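Local coordinates for protein LacI family transcription regulator (Bifidobacterium animalis subsp. lactis, PDB 4O5A) that probably controls transcription as a LacI-type regulator, with a DNA-binding helix-turn-helix and a periplasmic-binding-protein-like domain expected to sense a small effector, at residues Gly72-Tyr77 against Arg109-Asp114; Ala132-Asn137 against Leu157-Ser162. All blocks are in the same frame, centred on the assembly; numbering follows the deposited sequence.

Contact 1 (Gly72-Tyr77 against Arg109-Asp114); sequences GLVLGY and RMSMDD
The carbonyl oxygen of L75 accepts a hydrogen bond from the backbone N of S111 at 2.8 Å, and the CA of M110 approaches the same oxygen in a CA-H...O contact. The backbone N of L75 in turn gives a bond of 2.8 Å to R109 O. R109 N to L73 O and Y77 N to S111 O extend this parallel pairing at its two ends. Strands 70-76 and 105-111 are neighbours in the parallel sheet of a periplasmic-binding-protein-like subdomain, 105-111 being its outermost strand within the chain; their short segments are twisted by 40°. On the face of V74, its CG1, anti to the backbone N, lies 3.9 Å from S111 CB, and helix 116-127 covers V74. On the other face the bent selenomethionine M110 sets CE 4.0 Å from L75 CB, while its selenium lies against G76 O and Y77 CA. M112, a second selenomethionine, places CE over one face of the Y77 ring, 3.6 Å from the centroid and 16° off the ring normal; its selenium stands obliquely to the ring. An alanine in place of Y77 would probably leave the M112 methyl without its aromatic platform and freer to turn. R109 leads away to E100 and D103 of the second subunit, with which it forms salt bridges.

Contact 2 (Ala132-Asn137 against Leu157-Ser162); sequences ALLLLN and LALADS
L159 meets two leucines of 132-137 with its two methyl branches. Its CD1 comes 3.8 Å from CD1 of L134, the two side chains running at a slant to one another. The other branch, CD2, lies 3.8 Å from CD2 of L136, and here the side chains lie side by side and point the same way. The two partners leave the backbone differently: CG of L134 is anti to the backbone N (chi1 177°), whereas CG of L136 is anti to its carbonyl carbon. L134 also turns CD1 toward L157, whose CD2 is a looser neighbour at 4.4 Å. From outside the pair, M315 of helix 304-320 packs on L134 and L157, and L91 of helix 88-99 on L136 and L159. On the opposite face of the sheet L135 and A158 are paired, L135 CB and A158 CB lying side by side, 4.3 Å apart.

Beneath the side chains the backbones run parallel, their short axes only 11° apart. L135 is gripped from both its polar atoms: its N gives a nearly straight bond to L157 O (N-H...O 174°), and its O accepts a bond from L159 N at 3.0 Å. Another bond runs from L157 N to L133 O. Further on the two segments move apart, and a water links them, accepting from N137 N and donating to L159 O at 2.8 Å. The two strands are successive strands of a beta-alpha-beta unit, connected through helix 143-149, within the parallel sheet of a periplasmic-binding-protein-like fold.

Overall arrangement
Contacts 1 and 2 belong to one parallel sheet, and their centres lie about 14 Å apart. Strands 70-76 and 132-135 are neighbours in it, giving the order 105-111, 70-76, 132-135, 156-160 across the two contacts. The seam between them is carried by G72, whose N lies 2.8 Å from A132 O and whose O lies 3.0 Å from L134 N, both probable hydrogen bonds. L73 CD1 adds apolar packing 3.9 Å from L136 CD1. Contact 1 reaches the second subunit, whereas no other chain of the assembly touches contact 2. A glycerol, probably from the crystallisation liquor, is hydrogen-bonded to S162 N, at the far end of 157-162.

Contact 1 (Gly72-Tyr77 against Arg109-Asp114)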
loop_
_atom_site.group_PDB
_atom_site.type_symbol
_atom_site.label_atom_id
_atom_site.label_comp_id
_atom_site.label_asym_id
_atom_site.label_seq_id
_atom_site.Cartn_x
_atom_site.Cartn_y
_atom_site.Cartn_z
ATOM N N GLY A 72 -19.400 -4.356 -7.527
ATOM C CA GLY A 72 -19.302 -4.086 -6.098
ATOM C C GLY A 72 -18.135 -4.766 -5.401
ATOM O O GLY A 72 -17.825 -5.937 -5.667
ATOM N N LEU A 73 -17.487 -4.027 -4.501
ATOM C CA LEU A 73 -16.401 -4.549 -3.679
ATOM C C LEU A 73 -16.536 -4.009 -2.277
ATOM O O LEU A 73 -16.540 -2.792 -2.074
ATOM C CB LEU A 73 -15.037 -4.144 -4.259
ATOM C CG LEU A 73 -13.813 -4.492 -3.410
ATOM C CD1 LEU A 73 -13.741 -5.992 -3.162
ATOM C CD2 LEU A 73 -12.556 -4.013 -4.102
ATOM N N VAL A 74 -16.659 -4.900 -1.299
ATOM C CA VAL A 74 -16.627 -4.457 0.089
ATOM C C VAL A 74 -15.243 -4.708 0.665
ATOM O O VAL A 74 -14.752 -5.837 0.651
ATOM C CB VAL A 74 -17.699 -5.143 0.951
ATOM C CG1 VAL A 74 -17.661 -4.589 2.364
ATOM C CG2 VAL A 74 -19.078 -4.908 0.356
ATOM N N LEU A 75 -14.604 -3.645 1.140
ATOM C CA LEU A 75 -13.292 -3.766 1.777
ATOM C C LEU A 75 -13.425 -3.774 3.294
ATOM O O LEU A 75 -14.422 -3.295 3.842
ATOM C CB LEU A 75 -12.379 -2.619 1.349
ATOM C CG LEU A 75 -12.013 -2.550 -0.129
ATOM C CD1 LEU A 75 -11.192 -1.301 -0.415
ATOM C CD2 LEU A 75 -11.247 -3.794 -0.513
ATOM N N GLY A 76 -12.420 -4.306 3.983
ATOM C CA GLY A 76 -12.440 -4.298 5.435
ATOM C C GLY A 76 -11.746 -3.060 5.963
ATOM O O GLY A 76 -10.718 -2.652 5.422
ATOM N N TYR A 77 -12.299 -2.451 7.008
ATOM C CA TYR A 77 -11.693 -1.253 7.584
ATOM C C TYR A 77 -10.323 -1.577 8.177
ATOM O O TYR A 77 -10.181 -2.533 8.946
ATOM C CB TYR A 77 -12.600 -0.635 8.648
ATOM C CG TYR A 77 -12.024 0.610 9.289
ATOM C CD1 TYR A 77 -11.933 1.803 8.579
ATOM C CD2 TYR A 77 -11.572 0.595 10.599
ATOM C CE1 TYR A 77 -11.410 2.946 9.162
ATOM C CE2 TYR A 77 -11.044 1.731 11.189
ATOM C CZ TYR A 77 -10.967 2.903 10.464
ATOM O OH TYR A 77 -10.443 4.034 11.051
ATOM N N ARG A 109 -17.510 -0.154 -0.798
ATOM C CA ARG A 109 -17.984 0.119 0.544
ATOM C C ARG A 109 -17.059 -0.529 1.567
ATOM O O ARG A 109 -16.172 -1.294 1.207
ATOM C CB ARG A 109 -19.447 -0.295 0.727
ATOM C CG ARG A 109 -20.397 0.723 0.103
ATOM C CD ARG A 109 -21.842 0.564 0.534
ATOM N NE ARG A 109 -22.045 0.725 1.963
ATOM C CZ ARG A 109 -23.244 0.864 2.523
ATOM N NH1 ARG A 109 -24.329 0.871 1.759
ATOM N NH2 ARG A 109 -23.365 1.002 3.835
HETATM N N MSE A 110 -17.255 -0.197 2.831
HETATM C CA MSE A 110 -16.285 -0.546 3.859
HETATM C C MSE A 110 -17.024 -1.234 4.992
HETATM O O MSE A 110 -17.947 -0.661 5.571
HETATM C CB MSE A 110 -15.595 0.741 4.357
HETATM C CG MSE A 110 -14.367 0.579 5.275
HETATM SE SE MSE A 110 -12.713 0.068 4.355
HETATM C CE MSE A 110 -12.941 1.060 2.707
ATOM N N SER A 111 -16.639 -2.467 5.312
ATOM C CA SER A 111 -17.229 -3.128 6.474
ATOM C C SER A 111 -16.419 -2.817 7.738
ATOM O O SER A 111 -15.195 -2.978 7.773
ATOM C CB SER A 111 -17.377 -4.635 6.255
ATOM O OG SER A 111 -16.133 -5.296 6.337
HETATM N N MSE A 112 -17.109 -2.343 8.765
HETATM C CA MSE A 112 -16.455 -1.903 9.999
HETATM C C MSE A 112 -16.500 -3.010 11.042
HETATM O O MSE A 112 -15.815 -2.944 12.067
HETATM C CB MSE A 112 -17.136 -0.643 10.551
HETATM C CG MSE A 112 -17.409 0.440 9.510
HETATM SE SE MSE A 112 -15.794 1.242 8.747
HETATM C CE MSE A 112 -15.067 2.003 10.389
ATOM N N ASP A 113 -17.317 -4.025 10.768
ATOM C CA ASP A 113 -17.520 -5.140 11.689
ATOM C C ASP A 113 -17.453 -6.463 10.939
ATOM O O ASP A 113 -17.056 -6.500 9.776
ATOM C CB ASP A 113 -18.865 -5.008 12.410
ATOM N N ASP A 114 -17.856 -7.544 11.603
ATOM C CA ASP A 114 -17.732 -8.885 11.029
ATOM C C ASP A 114 -18.930 -9.317 10.173
ATOM O O ASP A 114 -18.764 -10.004 9.164
ATOM C CB ASP A 114 -17.474 -9.914 12.132
#

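Contact 2 (Ala132-Asn137 against Leu157-Ser162)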
loop_
_atom_site.group_PDB
_atom_site.type_symbol
_atom_site.label_atom_id
_atom_site.label_comp_id
_atom_site.label_asym_id
_atom_site.label_seq_id
_atom_site.Cartn_x
_atom_site.Cartn_y
_atom_site.Cartn_z
ATOM N N ALA A 132 -22.267 -7.090 -10.629
ATOM C CA ALA A 132 -21.520 -8.254 -10.154
ATOM C C ALA A 132 -20.781 -7.895 -8.885
ATOM O O ALA A 132 -20.486 -6.717 -8.646
ATOM C CB ALA A 132 -20.536 -8.744 -11.223
ATOM N N LEU A 133 -20.470 -8.913 -8.083
ATOM C CA LEU A 133 -19.774 -8.729 -6.810
ATOM C C LEU A 133 -18.439 -9.453 -6.842
ATOM O O LEU A 133 -18.338 -10.563 -7.357
ATOM C CB LEU A 133 -20.595 -9.326 -5.670
ATOM C CG LEU A 133 -22.015 -8.808 -5.501
ATOM C CD1 LEU A 133 -22.721 -9.569 -4.408
ATOM C CD2 LEU A 133 -21.920 -7.349 -5.143
ATOM N N LEU A 134 -17.421 -8.825 -6.275
ATOM C CA LEU A 134 -16.109 -9.430 -6.175
ATOM C C LEU A 134 -15.927 -9.867 -4.724
ATOM O O LEU A 134 -16.095 -9.055 -3.809
ATOM C CB LEU A 134 -15.050 -8.390 -6.565
ATOM C CG LEU A 134 -13.586 -8.796 -6.463
ATOM C CD1 LEU A 134 -13.316 -9.975 -7.377
ATOM C CD2 LEU A 134 -12.694 -7.623 -6.824
ATOM N N LEU A 135 -15.610 -11.146 -4.508
ATOM C CA LEU A 135 -15.411 -11.677 -3.156
ATOM C C LEU A 135 -13.941 -11.967 -2.879
ATOM O O LEU A 135 -13.329 -12.808 -3.546
ATOM C CB LEU A 135 -16.208 -12.966 -2.965
ATOM C CG LEU A 135 -17.692 -12.915 -3.311
ATOM C CD1 LEU A 135 -18.336 -14.289 -3.139
ATOM C CD2 LEU A 135 -18.402 -11.876 -2.456
ATOM N N LEU A 136 -13.379 -11.282 -1.890
ATOM C CA LEU A 136 -11.984 -11.505 -1.519
ATOM C C LEU A 136 -11.878 -12.133 -0.137
ATOM O O LEU A 136 -12.827 -12.085 0.655
ATOM C CB LEU A 136 -11.197 -10.193 -1.543
ATOM C CG LEU A 136 -11.263 -9.337 -2.809
ATOM C CD1 LEU A 136 -10.487 -8.041 -2.601
ATOM C CD2 LEU A 136 -10.750 -10.087 -4.038
ATOM N N ASN A 137 -10.717 -12.720 0.144
ATOM C CA ASN A 137 -10.395 -13.215 1.476
ATOM C C ASN A 137 -11.413 -14.212 2.003
ATOM O O ASN A 137 -11.961 -14.044 3.094
ATOM C CB ASN A 137 -10.228 -12.048 2.448
ATOM C CG ASN A 137 -9.135 -11.101 2.021
ATOM O OD1 ASN A 137 -8.102 -11.526 1.501
ATOM N ND2 ASN A 137 -9.356 -9.808 2.230
ATOM N N LEU A 157 -17.650 -13.414 -8.393
ATOM C CA LEU A 157 -16.384 -14.085 -8.625
ATOM C C LEU A 157 -15.580 -14.040 -7.341
ATOM O O LEU A 157 -15.465 -12.986 -6.703
ATOM C CB LEU A 157 -15.603 -13.381 -9.729
ATOM C CG LEU A 157 -14.206 -13.927 -10.011
ATOM C CD1 LEU A 157 -14.297 -15.200 -10.828
ATOM C CD2 LEU A 157 -13.368 -12.881 -10.723
ATOM N N ALA A 158 -15.031 -15.187 -6.959
ATOM C CA ALA A 158 -14.188 -15.254 -5.774
ATOM C C ALA A 158 -12.714 -15.370 -6.157
ATOM O O ALA A 158 -12.364 -16.040 -7.130
ATOM C CB ALA A 158 -14.608 -16.417 -4.896
ATOM N N LEU A 159 -11.851 -14.707 -5.392
ATOM C CA LEU A 159 -10.413 -14.895 -5.556
ATOM C C LEU A 159 -9.909 -15.724 -4.385
ATOM O O LEU A 159 -9.686 -15.201 -3.287
ATOM C CB LEU A 159 -9.677 -13.553 -5.625
ATOM C CG LEU A 159 -9.508 -12.925 -7.014
ATOM C CD1 LEU A 159 -10.839 -12.793 -7.754
ATOM C CD2 LEU A 159 -8.814 -11.573 -6.911
ATOM N N ALA A 160 -9.746 -17.022 -4.614
ATOM C CA ALA A 160 -9.383 -17.942 -3.539
ATOM C C ALA A 160 -8.877 -19.265 -4.097
ATOM O O ALA A 160 -8.860 -19.462 -5.311
ATOM C CB ALA A 160 -10.577 -18.185 -2.647
ATOM N N ASP A 161 -8.471 -20.163 -3.208
ATOM C CA ASP A 161 -8.234 -21.546 -3.594
ATOM C C ASP A 161 -9.610 -22.138 -3.885
ATOM O O ASP A 161 -10.581 -21.817 -3.194
ATOM C CB ASP A 161 -7.555 -22.319 -2.462
ATOM C CG ASP A 161 -6.982 -23.655 -2.922
ATOM O OD1 ASP A 161 -7.688 -24.685 -2.824
ATOM O OD2 ASP A 161 -5.813 -23.678 -3.369
ATOM N N SER A 162 -9.700 -22.986 -4.907
ATOM C CA SER A 162 -10.976 -23.569 -5.326
ATOM C C SER A 162 -11.670 -24.368 -4.215
ATOM O O SER A 162 -12.893 -24.519 -4.217
ATOM C CB SER A 162 -10.762 -24.467 -6.544
ATOM O OG SER A 162 -9.838 -25.495 -6.241
HETATM O O HOH W 1 -8.797 -12.783 -2.160
#